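Local coordinates for protein vinylacetyl-CoA Delta-isomerase (Nitrosopumilus maritimus SCM1, PDB 6VJR) that binds FAD and a [4Fe-4S] cluster and probably dehydrates 4-hydroxybutyryl-CoA and isomerises vinylacetyl-CoA, at residues A56-S61 with V67-H72; L166-V171 with G182-Q187. All coordinates share one frame; numbering follows the deposited sequence.

Interaction 1 (A56-S61 with V67-H72); sequences ASADSS and VNRFLH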
loop_
_atom_site.group_PDB
_atom_site.type_symbol
_atom_site.label_atom_id
_atom_site.label_comp_id
_atom_site.label_asym_id
_atom_site.label_seq_id
_atom_site.Cartn_x
_atom_site.Cartn_y
_atom_site.Cartn_z
ATOM N N ALA A 56 8.199 15.438 32.588
ATOM C CA ALA A 56 8.554 14.083 33.006
ATOM C C ALA A 56 8.303 13.768 34.481
ATOM O O ALA A 56 8.612 12.673 34.942
ATOM C CB ALA A 56 9.998 13.797 32.616
ATOM N N SER A 57 7.662 14.684 35.196
ATOM C CA SER A 57 7.259 14.413 36.557
ATOM C C SER A 57 5.851 14.954 36.742
ATOM O O SER A 57 5.410 15.835 36.000
ATOM C CB SER A 57 8.251 14.973 37.555
ATOM O OG SER A 57 8.130 16.377 37.645
ATOM N N ALA A 58 5.171 14.467 37.781
ATOM C CA ALA A 58 3.785 14.803 38.022
ATOM C C ALA A 58 3.547 14.985 39.514
ATOM O O ALA A 58 4.244 14.391 40.319
ATOM C CB ALA A 58 2.923 13.687 37.532
ATOM N N ASP A 59 2.472 15.688 39.861
ATOM C CA ASP A 59 2.042 15.762 41.248
ATOM C C ASP A 59 1.032 14.659 41.537
ATOM O O ASP A 59 -0.058 14.653 41.020
ATOM C CB ASP A 59 1.461 17.132 41.554
ATOM C CG ASP A 59 2.426 18.293 41.343
ATOM O OD1 ASP A 59 3.538 18.266 41.913
ATOM O OD2 ASP A 59 2.090 19.194 40.564
ATOM N N SER A 60 1.403 13.718 42.385
ATOM C CA SER A 60 0.586 12.569 42.732
ATOM C C SER A 60 -0.395 12.925 43.844
ATOM O O SER A 60 0.050 13.254 44.938
ATOM C CB SER A 60 1.489 11.452 43.237
ATOM O OG SER A 60 0.693 10.369 43.715
ATOM N N SER A 61 -1.702 12.747 43.578
ATOM C CA SER A 61 -2.717 12.856 44.617
ATOM C C SER A 61 -2.669 11.650 45.555
ATOM O O SER A 61 -3.281 11.693 46.620
ATOM C CB SER A 61 -4.120 12.977 44.035
ATOM O OG SER A 61 -4.239 14.143 43.235
ATOM N N VAL A 67 6.352 13.024 41.591
ATOM C CA VAL A 67 6.817 11.697 41.225
ATOM C C VAL A 67 7.220 11.653 39.753
ATOM O O VAL A 67 6.752 12.423 38.937
ATOM C CB VAL A 67 5.778 10.589 41.511
ATOM C CG1 VAL A 67 5.327 10.630 42.969
ATOM C CG2 VAL A 67 4.556 10.707 40.614
ATOM N N ASN A 68 8.109 10.728 39.423
ATOM C CA ASN A 68 8.401 10.468 38.025
ATOM C C ASN A 68 7.088 10.106 37.318
ATOM O O ASN A 68 6.311 9.313 37.820
ATOM C CB ASN A 68 9.464 9.387 37.896
ATOM C CG ASN A 68 9.973 9.269 36.484
ATOM O OD1 ASN A 68 9.284 8.736 35.617
ATOM N ND2 ASN A 68 11.178 9.757 36.244
ATOM N N ARG A 69 6.875 10.668 36.119
ATOM C CA ARG A 69 5.631 10.428 35.384
ATOM C C ARG A 69 5.416 8.946 35.061
ATOM O O ARG A 69 4.281 8.509 34.992
ATOM C CB ARG A 69 5.497 11.320 34.145
ATOM C CG ARG A 69 4.173 11.160 33.414
ATOM C CD ARG A 69 4.031 12.204 32.357
ATOM N NE ARG A 69 4.145 13.594 32.790
ATOM C CZ ARG A 69 3.249 14.285 33.474
ATOM N NH1 ARG A 69 3.489 15.559 33.717
ATOM N NH2 ARG A 69 2.104 13.756 33.868
ATOM N N PHE A 70 6.475 8.148 34.978
ATOM C CA PHE A 70 6.311 6.712 34.793
ATOM C C PHE A 70 5.663 6.012 35.983
ATOM O O PHE A 70 5.160 4.900 35.835
ATOM C CB PHE A 70 7.632 6.022 34.455
ATOM C CG PHE A 70 8.105 6.297 33.047
ATOM C CD1 PHE A 70 7.475 5.685 31.973
ATOM C CD2 PHE A 70 9.138 7.169 32.786
ATOM C CE1 PHE A 70 7.922 5.896 30.677
ATOM C CE2 PHE A 70 9.578 7.389 31.494
ATOM C CZ PHE A 70 8.991 6.734 30.444
ATOM N N LEU A 71 5.605 6.670 37.151
ATOM C CA LEU A 71 5.008 6.064 38.346
ATOM C C LEU A 71 3.652 6.685 38.682
ATOM O O LEU A 71 3.074 6.405 39.748
ATOM C CB LEU A 71 5.984 6.267 39.510
ATOM C CG LEU A 71 7.312 5.509 39.426
ATOM C CD1 LEU A 71 8.318 6.015 40.463
ATOM C CD2 LEU A 71 7.033 4.045 39.598
ATOM N N HIS A 72 3.203 7.594 37.822
ATOM C CA HIS A 72 1.999 8.367 38.074
ATOM C C HIS A 72 0.746 7.679 37.541
ATOM O O HIS A 72 0.710 7.238 36.401
ATOM C CB HIS A 72 2.143 9.764 37.487
ATOM C CG HIS A 72 0.963 10.631 37.701
ATOM N ND1 HIS A 72 0.550 11.043 38.951
ATOM C CD2 HIS A 72 0.225 11.325 36.833
ATOM C CE1 HIS A 72 -0.478 11.883 38.795
ATOM N NE2 HIS A 72 -0.660 12.101 37.512
HETATM O O HOH W 1 -0.039 9.132 40.963
#
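A short antiparallel beta hairpin pairs Ser57 and Ala58 with Asn68 and Val67, just after helix 53-56 and ahead of helix 77-94. Ala58 and Val67 form the hydrogen-bonded pair. Ala58 N donates to Val67 O at 2.8 Å, and Val67 N returns the bond to Ala58 O with an N-H...O angle of 171°. Ser57 and Asn68 are the non-hydrogen-bonded pair, and their side chains diverge. Beyond them, Arg69 N donates to Ala56 O at 2.9 Å. Asn68 OD1 accepts from Phe70 N, two residues on, at 2.9 Å, which makes an Asx turn at the start of the 3-10 segment 69-71.

Two flat side chains reach back over the first strand. Arg69 CG stands anti to the backbone N (chi1 -176°), and the chain bends at chi3. This lays one face of the guanidinium on Ser57 C and Ala58 CB, with NH2 3.8 Å from Ala58 CB. NE and NH1 donate to Leu55 O and Ala54 O, carbonyls near the end of helix 53-56, so the group is fixed against the strand. His72 places its ring face over the same methyl in a CH-pi contact: Ala58 CB lies 3.6 Å from the ring centroid, almost on its normal. NE2 is hydrogen-bonded to Asp79 OD2, which should limit rotation of the ring. Nearby, Ser60 CB packs against Val67 CG1. Ser60 OG is hydrogen-bonded to Gln137 OE1. It also accepts from a water at 3.1 Å. The same water accepts a weak bond from His72 ND1 at 2.8 Å.

Interaction 2 (L166-V171 with G182-Q187); sequences LFTRIV and GAKAHQ. With FAD (flavin-adenine dinucleotide), chain F.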
loop_
_atom_site.group_PDB
_atom_site.type_symbol
_atom_site.label_atom_id
_atom_site.label_comp_id
_atom_site.label_asym_id
_atom_site.label_seq_id
_atom_site.Cartn_x
_atom_site.Cartn_y
_atom_site.Cartn_z
ATOM N N LEU A 166 3.402 -23.631 31.419
ATOM C CA LEU A 166 3.622 -22.812 30.233
ATOM C C LEU A 166 2.882 -21.475 30.291
ATOM O O LEU A 166 3.168 -20.553 29.507
ATOM C CB LEU A 166 3.320 -23.577 28.956
ATOM C CG LEU A 166 4.289 -24.714 28.629
ATOM C CD1 LEU A 166 3.815 -25.690 27.550
ATOM C CD2 LEU A 166 5.597 -24.106 28.193
ATOM N N PHE A 167 1.946 -21.375 31.242
ATOM C CA PHE A 167 1.440 -20.111 31.737
ATOM C C PHE A 167 1.686 -20.104 33.241
ATOM O O PHE A 167 1.540 -21.144 33.905
ATOM C CB PHE A 167 -0.064 -19.953 31.472
ATOM C CG PHE A 167 -0.488 -19.785 30.026
ATOM C CD1 PHE A 167 -0.514 -20.885 29.170
ATOM C CD2 PHE A 167 -0.900 -18.563 29.542
ATOM C CE1 PHE A 167 -0.953 -20.749 27.873
ATOM C CE2 PHE A 167 -1.304 -18.427 28.218
ATOM C CZ PHE A 167 -1.364 -19.533 27.406
ATOM N N THR A 168 1.987 -18.929 33.783
ATOM C CA THR A 168 2.331 -18.762 35.187
ATOM C C THR A 168 1.129 -19.019 36.104
ATOM O O THR A 168 0.023 -18.525 35.885
ATOM C CB THR A 168 2.915 -17.357 35.367
ATOM O OG1 THR A 168 4.119 -17.252 34.615
ATOM C CG2 THR A 168 3.255 -17.054 36.815
ATOM N N ARG A 169 1.360 -19.816 37.145
ATOM C CA ARG A 169 0.284 -20.253 38.024
ATOM C C ARG A 169 0.706 -20.312 39.494
ATOM O O ARG A 169 1.882 -20.394 39.836
ATOM C CB ARG A 169 -0.193 -21.643 37.611
ATOM C CG ARG A 169 0.908 -22.689 37.749
ATOM C CD ARG A 169 0.497 -24.007 37.131
ATOM N NE ARG A 169 1.537 -25.046 37.203
ATOM C CZ ARG A 169 1.481 -26.122 37.974
ATOM N NH1 ARG A 169 0.350 -26.441 38.518
ATOM N NH2 ARG A 169 2.502 -26.948 38.092
ATOM N N ILE A 170 -0.307 -20.285 40.353
ATOM C CA ILE A 170 -0.120 -20.574 41.768
ATOM C C ILE A 170 0.055 -22.083 41.933
ATOM O O ILE A 170 -0.789 -22.861 41.498
ATOM C CB ILE A 170 -1.346 -20.107 42.550
ATOM C CG1 ILE A 170 -1.605 -18.606 42.350
ATOM C CG2 ILE A 170 -1.223 -20.451 44.029
ATOM C CD1 ILE A 170 -2.997 -18.165 42.750
ATOM N N VAL A 171 1.127 -22.491 42.605
ATOM C CA VAL A 171 1.384 -23.898 42.882
ATOM C C VAL A 171 1.190 -24.257 44.352
ATOM O O VAL A 171 1.075 -25.444 44.662
ATOM C CB VAL A 171 2.771 -24.324 42.386
ATOM C CG1 VAL A 171 2.880 -24.245 40.868
ATOM C CG2 VAL A 171 3.913 -23.560 43.008
ATOM N N GLY A 182 6.303 -20.812 36.681
ATOM C CA GLY A 182 6.018 -20.549 35.291
ATOM C C GLY A 182 7.139 -19.683 34.737
ATOM O O GLY A 182 8.282 -19.783 35.168
ATOM N N ALA A 183 6.819 -18.894 33.729
ATOM C CA ALA A 183 7.808 -18.028 33.121
ATOM C C ALA A 183 7.094 -16.863 32.454
ATOM O O ALA A 183 5.898 -16.980 32.137
ATOM C CB ALA A 183 8.597 -18.805 32.124
ATOM N N LYS A 184 7.845 -15.805 32.205
ATOM C CA LYS A 184 7.360 -14.645 31.466
ATOM C C LYS A 184 8.415 -14.328 30.402
ATOM O O LYS A 184 9.591 -14.237 30.718
ATOM C CB LYS A 184 7.123 -13.460 32.411
ATOM C CG LYS A 184 5.972 -13.670 33.388
ATOM C CD LYS A 184 4.545 -13.842 32.858
ATOM C CE LYS A 184 3.498 -13.781 33.913
ATOM N NZ LYS A 184 2.180 -14.076 33.313
ATOM N N ALA A 185 8.004 -14.324 29.117
ATOM C CA ALA A 185 8.922 -14.167 28.006
ATOM C C ALA A 185 8.965 -12.729 27.508
ATOM O O ALA A 185 8.035 -11.958 27.708
ATOM C CB ALA A 185 8.533 -15.132 26.906
ATOM N N HIS A 186 10.058 -12.393 26.807
ATOM C CA HIS A 186 10.210 -11.117 26.095
ATOM C C HIS A 186 10.176 -9.904 27.029
ATOM O O HIS A 186 9.619 -8.867 26.679
ATOM C CB HIS A 186 9.085 -10.897 25.084
ATOM C CG HIS A 186 8.639 -12.148 24.417
ATOM N ND1 HIS A 186 9.345 -12.892 23.492
ATOM C CD2 HIS A 186 7.460 -12.767 24.597
ATOM C CE1 HIS A 186 8.605 -13.934 23.160
ATOM N NE2 HIS A 186 7.450 -13.864 23.802
ATOM N N GLN A 187 10.669 -10.057 28.238
ATOM C CA GLN A 187 10.414 -9.045 29.267
ATOM C C GLN A 187 11.353 -7.854 29.214
ATOM O O GLN A 187 12.544 -7.983 29.491
ATOM C CB GLN A 187 10.468 -9.754 30.616
ATOM C CG GLN A 187 9.318 -10.719 30.804
ATOM C CD GLN A 187 7.975 -10.042 30.736
ATOM O OE1 GLN A 187 7.790 -8.982 31.306
ATOM N NE2 GLN A 187 7.015 -10.643 30.041
HETATM P PA FAD F . 2.480 -15.627 19.090
HETATM O O1A FAD F . 1.277 -15.523 19.934
HETATM O O2A FAD F . 3.160 -16.935 19.026
HETATM O O5B FAD F . 2.088 -14.994 17.682
HETATM C C5B FAD F . 2.596 -15.523 16.434
HETATM C C4B FAD F . 1.508 -15.438 15.404
HETATM O O4B FAD F . 0.482 -16.415 15.707
HETATM C C3B FAD F . 0.782 -14.086 15.266
HETATM O O3B FAD F . 0.461 -13.831 13.896
HETATM C C2B FAD F . -0.492 -14.297 16.074
HETATM O O2B FAD F . -1.594 -13.462 15.753
HETATM C C1B FAD F . -0.784 -15.770 15.778
HETATM N N9A FAD F . -1.540 -16.439 16.829
HETATM C C8A FAD F . -1.166 -16.762 18.116
HETATM N N7A FAD F . -2.074 -17.400 18.811
HETATM C C5A FAD F . -3.141 -17.487 17.936
HETATM C C6A FAD F . -4.426 -18.054 18.072
HETATM N N6A FAD F . -4.817 -18.700 19.171
HETATM N N1A FAD F . -5.282 -17.918 17.034
HETATM C C2A FAD F . -4.848 -17.300 15.921
HETATM N N3A FAD F . -3.660 -16.761 15.657
HETATM C C4A FAD F . -2.836 -16.878 16.717
HETATM N N1 FAD F . 5.364 -8.786 26.951
HETATM C C2 FAD F . 5.345 -8.503 28.296
HETATM O O2 FAD F . 4.538 -9.028 29.079
HETATM N N3 FAD F . 6.212 -7.544 28.784
HETATM C C4 FAD F . 7.144 -6.849 28.067
HETATM O O4 FAD F . 7.942 -6.099 28.601
HETATM C C4X FAD F . 7.216 -7.236 26.666
HETATM N N5 FAD F . 8.121 -6.632 25.888
HETATM C C5X FAD F . 8.330 -7.161 24.632
HETATM C C6 FAD F . 9.414 -6.730 23.854
HETATM C C7 FAD F . 9.681 -7.274 22.607
HETATM C C7M FAD F . 10.920 -6.857 21.852
HETATM C C8 FAD F . 8.760 -8.177 22.037
HETATM C C8M FAD F . 8.964 -8.696 20.644
HETATM C C9 FAD F . 7.640 -8.553 22.741
HETATM C C9A FAD F . 7.430 -8.075 24.059
HETATM N N10 FAD F . 6.374 -8.532 24.847
HETATM C C10 FAD F . 6.276 -8.208 26.200
HETATM C "C1'" FAD F . 5.622 -9.687 24.320
HETATM C "C2'" FAD F . 4.523 -9.429 23.318
HETATM O "O2'" FAD F . 3.374 -8.987 24.043
HETATM C "C3'" FAD F . 4.210 -10.716 22.543
HETATM O "O3'" FAD F . 5.322 -10.944 21.698
HETATM C "C4'" FAD F . 2.872 -10.718 21.788
HETATM O "O4'" FAD F . 1.772 -10.776 22.706
HETATM C "C5'" FAD F . 2.751 -11.876 20.814
HETATM O "O5'" FAD F . 2.900 -13.102 21.510
HETATM P P FAD F . 3.957 -14.156 21.068
HETATM O O1P FAD F . 5.306 -13.592 20.995
HETATM O O2P FAD F . 3.737 -15.345 21.906
HETATM O O3P FAD F . 3.605 -14.559 19.557
#
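The beta hairpin of strands 169-173 and 177-188 brings Thr168 against Gly182, Ala183 and Lys184, and its second strand runs on to the flavin. The CA atoms of Thr168 and Gly182 are 4.1 Å apart, and a CB on Gly182 would clash with Thr168 CA. Thr168 OG1 lies 3.1 Å from Ala183 O. Lys184 bends at chi2 and passes alongside, with CE 3.6 Å from Thr168 OG1. Its NZ goes on to Met199 O, Met147 O and a salt bridge with Asp149, whose OD2 also accepts from Thr168 N.

At His186 the chain turns a corner. His186 CB lies 3.4 Å from FAD C9A, and His186 O is 2.8 Å from FAD N5. His186 ND1 is hydrogen-bonded to Thr390 OG1 of the second subunit. Gln187 NE2 donates to FAD O2 at 3.1 Å (N-H...O 156°). A more bent bond runs from Gln187 NE2 to Ala185 O at 2.9 Å. A leucine in place of Gln187 would probably leave FAD O2 without this donor and Ala185 O without its side-chain partner. A donor at O2 is likely to favour negative charge on the pyrimidine end of the reduced flavin.

Interaction 1 comes first along the chain and closes before interaction 2 opens. Both lie in the N-terminal part of the chain, which is related to 4-hydroxyphenylacetate 3-hydroxylase. Their centres are 30 Å apart, and their nearest atoms are about 14 Å apart without touching. They share no sheet. The hairpin of 56-61 with 67-72 is an isolated two-stranded sheet among helices 36-51, 77-94 and 101-121. The hairpin of 166-171 with 182-187 belongs to a larger mixed sheet. Interaction 2 reaches FAD itself through Gln187; interaction 1 touches no cofactor, its Asn68 side chain lying about 12 Å from the iron-sulfur cluster. Interaction 2 also meets the second subunit; no other chain touches interaction 1.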